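Local coordinates for galactose-binding-like protein (PDB 7M1B) that is a galactose-binding-like, SusE-like protein of a gut Bacteroides that probably binds glycans and may help degrade them, at residues A[229-234]-A[372-377]; A[268-273]-A[340-345]. All coordinates share one frame; numbering follows the deposited sequence.

Contact 1 of 2, residues A[229-234]-A[372-377]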
loop_
_atom_site.group_PDB
_atom_site.type_symbol
_atom_site.label_atom_id
_atom_site.label_comp_id
_atom_site.label_asym_id
_atom_site.label_seq_id
_atom_site.Cartn_x
_atom_site.Cartn_y
_atom_site.Cartn_z
ATOM N N GLU A 229 -18.894 -3.342 1.298
ATOM C CA GLU A 229 -18.546 -3.423 2.718
ATOM C C GLU A 229 -18.404 -4.874 3.187
ATOM O O GLU A 229 -17.747 -5.112 4.216
ATOM C CB GLU A 229 -19.635 -2.725 3.555
ATOM C CG GLU A 229 -19.155 -2.336 4.923
ATOM C CD GLU A 229 -20.315 -1.926 5.805
ATOM O OE1 GLU A 229 -21.311 -1.274 5.269
ATOM O OE2 GLU A 229 -20.140 -2.135 7.040
ATOM N N SER A 230 -18.855 -5.887 2.414
ATOM C CA SER A 230 -18.579 -7.280 2.701
ATOM C C SER A 230 -17.097 -7.581 2.736
ATOM O O SER A 230 -16.668 -8.573 3.351
ATOM C CB SER A 230 -19.266 -8.097 1.618
ATOM O OG SER A 230 -20.688 -8.062 1.793
ATOM N N LEU A 231 -16.251 -6.736 2.086
ATOM C CA LEU A 231 -14.827 -7.029 2.179
ATOM C C LEU A 231 -14.237 -6.769 3.561
ATOM O O LEU A 231 -13.083 -7.167 3.827
ATOM C CB LEU A 231 -13.997 -6.226 1.168
ATOM C CG LEU A 231 -14.428 -6.396 -0.312
ATOM C CD1 LEU A 231 -13.417 -5.564 -1.155
ATOM C CD2 LEU A 231 -14.338 -7.919 -0.693
ATOM N N PHE A 232 -15.055 -6.213 4.463
ATOM C CA PHE A 232 -14.513 -5.833 5.769
ATOM C C PHE A 232 -15.411 -6.375 6.881
ATOM O O PHE A 232 -15.295 -5.877 8.015
ATOM C CB PHE A 232 -14.584 -4.282 5.832
ATOM C CG PHE A 232 -13.987 -3.580 4.630
ATOM C CD1 PHE A 232 -12.641 -3.726 4.265
ATOM C CD2 PHE A 232 -14.856 -2.892 3.734
ATOM C CE1 PHE A 232 -12.109 -3.089 3.143
ATOM C CE2 PHE A 232 -14.302 -2.290 2.600
ATOM C CZ PHE A 232 -12.973 -2.419 2.253
ATOM N N ASN A 233 -16.061 -7.505 6.633
ATOM C CA ASN A 233 -16.991 -8.038 7.648
ATOM C C ASN A 233 -16.383 -9.172 8.522
ATOM O O ASN A 233 -17.091 -9.813 9.319
ATOM C CB ASN A 233 -18.300 -8.453 7.005
ATOM C CG ASN A 233 -18.144 -9.610 6.059
ATOM O OD1 ASN A 233 -17.057 -10.202 5.944
ATOM N ND2 ASN A 233 -19.201 -9.892 5.303
ATOM N N GLY A 234 -15.149 -9.551 8.250
ATOM C CA GLY A 234 -14.403 -10.581 8.971
ATOM C C GLY A 234 -14.553 -11.973 8.357
ATOM O O GLY A 234 -13.808 -12.863 8.748
ATOM N N GLN A 372 -12.930 -11.343 -1.652
ATOM C CA GLN A 372 -13.583 -11.898 -0.447
ATOM C C GLN A 372 -13.332 -10.962 0.740
ATOM O O GLN A 372 -14.194 -10.824 1.615
ATOM C CB GLN A 372 -12.969 -13.277 -0.077
ATOM C CG GLN A 372 -13.629 -14.000 1.079
ATOM C CD GLN A 372 -12.861 -15.288 1.272
ATOM O OE1 GLN A 372 -11.813 -15.330 1.961
ATOM N NE2 GLN A 372 -13.378 -16.378 0.726
ATOM N N GLN A 373 -12.129 -10.392 0.859
ATOM C CA GLN A 373 -11.782 -9.708 2.138
ATOM C C GLN A 373 -10.545 -8.837 1.947
ATOM O O GLN A 373 -9.638 -9.249 1.200
ATOM C CB GLN A 373 -11.545 -10.751 3.253
ATOM C CG GLN A 373 -11.601 -10.137 4.660
ATOM C CD GLN A 373 -12.977 -9.930 5.304
ATOM O OE1 GLN A 373 -13.053 -9.322 6.363
ATOM N NE2 GLN A 373 -14.070 -10.098 4.569
ATOM N N LEU A 374 -10.473 -7.691 2.687
ATOM C CA LEU A 374 -9.251 -6.850 2.666
ATOM C C LEU A 374 -9.014 -6.358 4.095
ATOM O O LEU A 374 -9.989 -5.860 4.720
ATOM C CB LEU A 374 -9.491 -5.587 1.848
ATOM C CG LEU A 374 -9.669 -5.790 0.361
ATOM C CD1 LEU A 374 -10.017 -4.446 -0.285
ATOM C CD2 LEU A 374 -8.354 -6.351 -0.212
ATOM N N TRP A 375 -7.864 -6.732 4.672
ATOM C CA TRP A 375 -7.521 -6.196 5.985
ATOM C C TRP A 375 -6.346 -5.240 5.856
ATOM O O TRP A 375 -5.348 -5.615 5.286
ATOM C CB TRP A 375 -7.141 -7.336 6.937
ATOM C CG TRP A 375 -8.285 -8.205 7.385
ATOM C CD1 TRP A 375 -9.588 -8.100 6.978
ATOM C CD2 TRP A 375 -8.161 -9.365 8.225
ATOM N NE1 TRP A 375 -10.310 -9.105 7.578
ATOM C CE2 TRP A 375 -9.454 -9.899 8.342
ATOM C CE3 TRP A 375 -7.103 -9.955 8.976
ATOM C CZ2 TRP A 375 -9.719 -11.043 9.116
ATOM C CZ3 TRP A 375 -7.405 -11.068 9.742
ATOM C CH2 TRP A 375 -8.689 -11.624 9.826
ATOM N N PHE A 376 -6.454 -4.044 6.471
ATOM C CA PHE A 376 -5.415 -3.008 6.353
ATOM C C PHE A 376 -4.696 -2.882 7.706
ATOM O O PHE A 376 -5.351 -2.965 8.745
ATOM C CB PHE A 376 -6.027 -1.674 5.957
ATOM C CG PHE A 376 -6.229 -1.541 4.468
ATOM C CD1 PHE A 376 -6.951 -2.454 3.741
ATOM C CD2 PHE A 376 -5.522 -0.542 3.775
ATOM C CE1 PHE A 376 -7.046 -2.286 2.360
ATOM C CE2 PHE A 376 -5.644 -0.380 2.409
ATOM C CZ PHE A 376 -6.291 -1.352 1.700
ATOM N N TYR A 377 -3.410 -2.586 7.644
ATOM C CA TYR A 377 -2.599 -2.447 8.835
ATOM C C TYR A 377 -1.916 -1.111 8.804
ATOM O O TYR A 377 -1.531 -0.668 7.726
ATOM C CB TYR A 377 -1.540 -3.552 8.969
ATOM C CG TYR A 377 -2.154 -4.925 9.166
ATOM C CD1 TYR A 377 -2.615 -5.655 8.057
ATOM C CD2 TYR A 377 -2.339 -5.460 10.429
ATOM C CE1 TYR A 377 -3.227 -6.890 8.205
ATOM C CE2 TYR A 377 -2.936 -6.706 10.604
ATOM C CZ TYR A 377 -3.375 -7.419 9.486
ATOM O OH TYR A 377 -3.946 -8.655 9.640
#
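Gln-373, on strand 370-380, directs its carboxamide to Gly-234 and Asn-233, just past the 3-10 turn at 229-231, and both ends of that amide are bonded. Its CG lies anti to the backbone N (chi1 -163°) and the chain then bends at chi2 (82°), setting CD 3.1 Å from Leu-231 O. OE1 accepts from Gly-234 N at 2.8 Å and, within the strand, from Trp-375 NE1 at 3.0 Å, the indole N-H meeting a lone pair in the carbonyl plane. NE2 donates to Asn-233 OD1 at 3.3 Å and to Gln-372 O at 3.0 Å, both near the amide plane; a weak bond to Ser-230 O is bent to 124°. Asn-233 OD1 also accepts from Asp-235 N. An alanine in place of Gln-373 would probably leave Gly-234 N and Trp-375 NE1 without their shared acceptor and Asn-233 OD1 without one of its donors.

One backbone bond crosses, Leu-374 N to Leu-231 O at 2.9 Å. Gly-234 has positive phi, which suits glycine.

The apolar contacts involve two leucines and a phenylalanine. CD1 of Leu-231 meets CD1 of Leu-374 at 3.7 Å, the two side chains lying alongside each other, while CD2 of Leu-231 packs on the backbone of Gln-372. Phe-232 lays CE1 3.8 Å from Leu-374 CB, and Leu-374 O sits at its ring edge.

A primary amide suits this place because it can donate and accept at once: a single buried side chain answers backbone groups of both segments, and so fastens a loop of the galactose-binding-like domain to its sheet.

Contact 2 of 2, residues A[268-273]-A[340-345]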
loop_
_atom_site.group_PDB
_atom_site.type_symbol
_atom_site.label_atom_id
_atom_site.label_comp_id
_atom_site.label_asym_id
_atom_site.label_seq_id
_atom_site.Cartn_x
_atom_site.Cartn_y
_atom_site.Cartn_z
ATOM N N LEU A 268 -0.246 3.898 6.524
ATOM C CA LEU A 268 -0.427 2.493 6.214
ATOM C C LEU A 268 0.898 1.755 6.081
ATOM O O LEU A 268 1.867 2.253 5.444
ATOM C CB LEU A 268 -1.223 2.395 4.912
ATOM C CG LEU A 268 -2.661 2.887 5.013
ATOM C CD1 LEU A 268 -3.401 2.775 3.647
ATOM C CD2 LEU A 268 -3.455 2.088 6.069
ATOM N N SER A 269 0.907 0.521 6.562
ATOM C CA SER A 269 2.034 -0.387 6.483
ATOM C C SER A 269 1.843 -1.436 5.396
ATOM O O SER A 269 2.722 -1.641 4.588
ATOM C CB SER A 269 2.393 -1.025 7.801
ATOM O OG SER A 269 1.239 -1.719 8.335
ATOM N N ARG A 270 0.749 -2.172 5.464
ATOM C CA ARG A 270 0.540 -3.288 4.541
ATOM C C ARG A 270 -0.935 -3.690 4.582
ATOM O O ARG A 270 -1.704 -3.156 5.399
ATOM C CB ARG A 270 1.394 -4.450 5.097
ATOM C CG ARG A 270 0.908 -5.003 6.431
ATOM C CD ARG A 270 1.914 -6.052 6.992
ATOM N NE ARG A 270 1.416 -6.673 8.229
ATOM C CZ ARG A 270 0.574 -7.714 8.379
ATOM N NH1 ARG A 270 0.058 -8.367 7.346
ATOM N NH2 ARG A 270 0.253 -8.088 9.607
ATOM N N PHE A 271 -1.358 -4.508 3.607
ATOM C CA PHE A 271 -2.697 -5.066 3.699
ATOM C C PHE A 271 -2.650 -6.516 3.230
ATOM O O PHE A 271 -1.678 -6.967 2.620
ATOM C CB PHE A 271 -3.684 -4.214 2.863
ATOM C CG PHE A 271 -3.541 -4.292 1.354
ATOM C CD1 PHE A 271 -2.552 -3.563 0.663
ATOM C CD2 PHE A 271 -4.283 -5.230 0.633
ATOM C CE1 PHE A 271 -2.425 -3.668 -0.730
ATOM C CE2 PHE A 271 -4.155 -5.325 -0.756
ATOM C CZ PHE A 271 -3.171 -4.597 -1.449
ATOM N N THR A 272 -3.717 -7.242 3.592
ATOM C CA THR A 272 -3.880 -8.642 3.218
ATOM C C THR A 272 -5.165 -8.735 2.385
ATOM O O THR A 272 -6.186 -8.097 2.725
ATOM C CB THR A 272 -4.036 -9.600 4.406
ATOM O OG1 THR A 272 -2.922 -9.312 5.252
ATOM C CG2 THR A 272 -4.029 -11.058 4.013
ATOM N N SER A 273 -5.107 -9.481 1.256
ATOM C CA SER A 273 -6.224 -9.556 0.298
ATOM C C SER A 273 -6.590 -11.032 0.142
ATOM O O SER A 273 -5.710 -11.913 0.029
ATOM C CB SER A 273 -5.719 -9.042 -1.076
ATOM O OG SER A 273 -6.791 -9.128 -1.979
ATOM N N GLY A 340 -4.480 -15.754 2.566
ATOM C CA GLY A 340 -4.433 -14.296 2.436
ATOM C C GLY A 340 -3.114 -13.880 1.765
ATOM O O GLY A 340 -2.014 -14.293 2.144
ATOM N N GLU A 341 -3.239 -12.997 0.793
ATOM C CA GLU A 341 -2.089 -12.474 -0.008
ATOM C C GLU A 341 -1.635 -11.145 0.571
ATOM O O GLU A 341 -2.428 -10.199 0.765
ATOM C CB GLU A 341 -2.563 -12.433 -1.446
ATOM C CG GLU A 341 -2.838 -13.814 -2.012
ATOM C CD GLU A 341 -3.454 -13.686 -3.393
ATOM O OE1 GLU A 341 -4.629 -13.797 -3.517
ATOM O OE2 GLU A 341 -2.647 -13.337 -4.338
ATOM N N GLU A 342 -0.321 -11.053 0.829
ATOM C CA GLU A 342 0.190 -9.922 1.583
ATOM C C GLU A 342 0.872 -8.908 0.666
ATOM O O GLU A 342 1.640 -9.298 -0.231
ATOM C CB GLU A 342 1.286 -10.472 2.551
ATOM C CG GLU A 342 0.789 -11.624 3.399
ATOM C CD GLU A 342 -0.172 -11.275 4.503
ATOM O OE1 GLU A 342 -0.512 -12.213 5.265
ATOM O OE2 GLU A 342 -0.589 -10.085 4.610
ATOM N N PHE A 343 0.591 -7.615 0.905
ATOM C CA PHE A 343 1.203 -6.554 0.118
ATOM C C PHE A 343 1.681 -5.422 1.025
ATOM O O PHE A 343 0.938 -4.979 1.890
ATOM C CB PHE A 343 0.170 -5.957 -0.883
ATOM C CG PHE A 343 -0.349 -7.019 -1.824
ATOM C CD1 PHE A 343 0.409 -7.370 -2.933
ATOM C CD2 PHE A 343 -1.444 -7.814 -1.520
ATOM C CE1 PHE A 343 -0.013 -8.386 -3.787
ATOM C CE2 PHE A 343 -1.874 -8.817 -2.373
ATOM C CZ PHE A 343 -1.132 -9.148 -3.479
ATOM N N GLU A 344 2.869 -4.840 0.747
ATOM C CA GLU A 344 3.409 -3.777 1.584
ATOM C C GLU A 344 3.238 -2.448 0.851
ATOM O O GLU A 344 3.154 -2.402 -0.397
ATOM C CB GLU A 344 4.918 -3.943 1.837
ATOM C CG GLU A 344 5.275 -5.298 2.374
ATOM C CD GLU A 344 6.692 -5.400 2.861
ATOM O OE1 GLU A 344 7.460 -4.519 2.539
ATOM O OE2 GLU A 344 6.985 -6.368 3.570
ATOM N N PHE A 345 3.014 -1.397 1.632
ATOM C CA PHE A 345 2.857 -0.085 1.037
ATOM C C PHE A 345 4.182 0.619 0.935
ATOM O O PHE A 345 5.112 0.299 1.687
ATOM C CB PHE A 345 2.024 0.839 1.913
ATOM C CG PHE A 345 0.568 0.519 1.788
ATOM C CD1 PHE A 345 -0.115 0.850 0.587
ATOM C CD2 PHE A 345 -0.106 -0.229 2.751
ATOM C CE1 PHE A 345 -1.436 0.493 0.439
ATOM C CE2 PHE A 345 -1.450 -0.523 2.601
ATOM C CZ PHE A 345 -2.108 -0.157 1.439
HETATM O O HOH W 1 0.519 -7.772 4.448
HETATM O O HOH W 2 -0.837 -11.058 7.771
HETATM O O HOH W 3 -5.731 -11.174 -3.519
#
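Strands 268-273 and 341-344 run antiparallel, their axes 4.7 Å apart at closest approach and 158° between directions, with Phe-271 facing Phe-343 and Ser-273 facing Glu-341 as hydrogen-bonded pairs; beyond them Phe-345 N bonds to Ser-269 O, beside the classic bulge where Ser-269 and Arg-270 both face Tyr-377.

On the face with Arg-270 and Thr-272, Glu-342 bends at chi2 (-73°), its side chain lying alongside theirs. OE2 accepts a short bond, 2.5 Å, from Thr-272 OG1, on the syn side but 29° out of the carboxylate plane, and forms a salt bridge with Arg-270 NH1 at 3.3 Å, in the guanidinium plane. One water links NH1, OE2 and Phe-271 O; a second joins NH1 to OE1. Arg-270 NE is paired with Glu-202, and its guanidinium makes a cation-pi contact with Tyr-377. Gly-340 has positive phi after helix 331-338, and a side chain there would clash with Thr-272 CG2.

Phe-271 and Phe-343 share the other face with Ser-273 and Glu-341, whose OG and OE1 a water joins; Glu-341 OE2 bonds to Ser-318. The two rings are nearly parallel but barely overlap, Phe-271 CE1 reaching Phe-343 CB at 3.5 Å. Phe-345 CZ meets Phe-271 CD1, while Leu-268 CD1 lies over one face of the Phe-345 ring.

Rings thus pack toward strands 292-297 and 311-317; opposite, Arg-270 and Glu-342 join directly and through water, and the arginine probably favours an ionised Glu-342.

In the fold
Both contacts are built on one antiparallel sheet, in which strand 370-380 of contact 1 neighbours strand 256-274 of contact 2; Trp-375 O to Thr-272 N and Tyr-377 N to Arg-270 O, each 2.9 Å, probably bond them directly. Their centres lie 12 Å apart, and contact 2 is nested within the chain loop that contact 1 closes. Contact 2 is strand-to-strand pairing near the centre of the chain, with a largely buried, ring-rich face and a more exposed charged one. Contact 1, farther out yet largely buried, joins a loop to a strand, so a side-chain amide does much of the work that the regular backbone ladder does in contact 2.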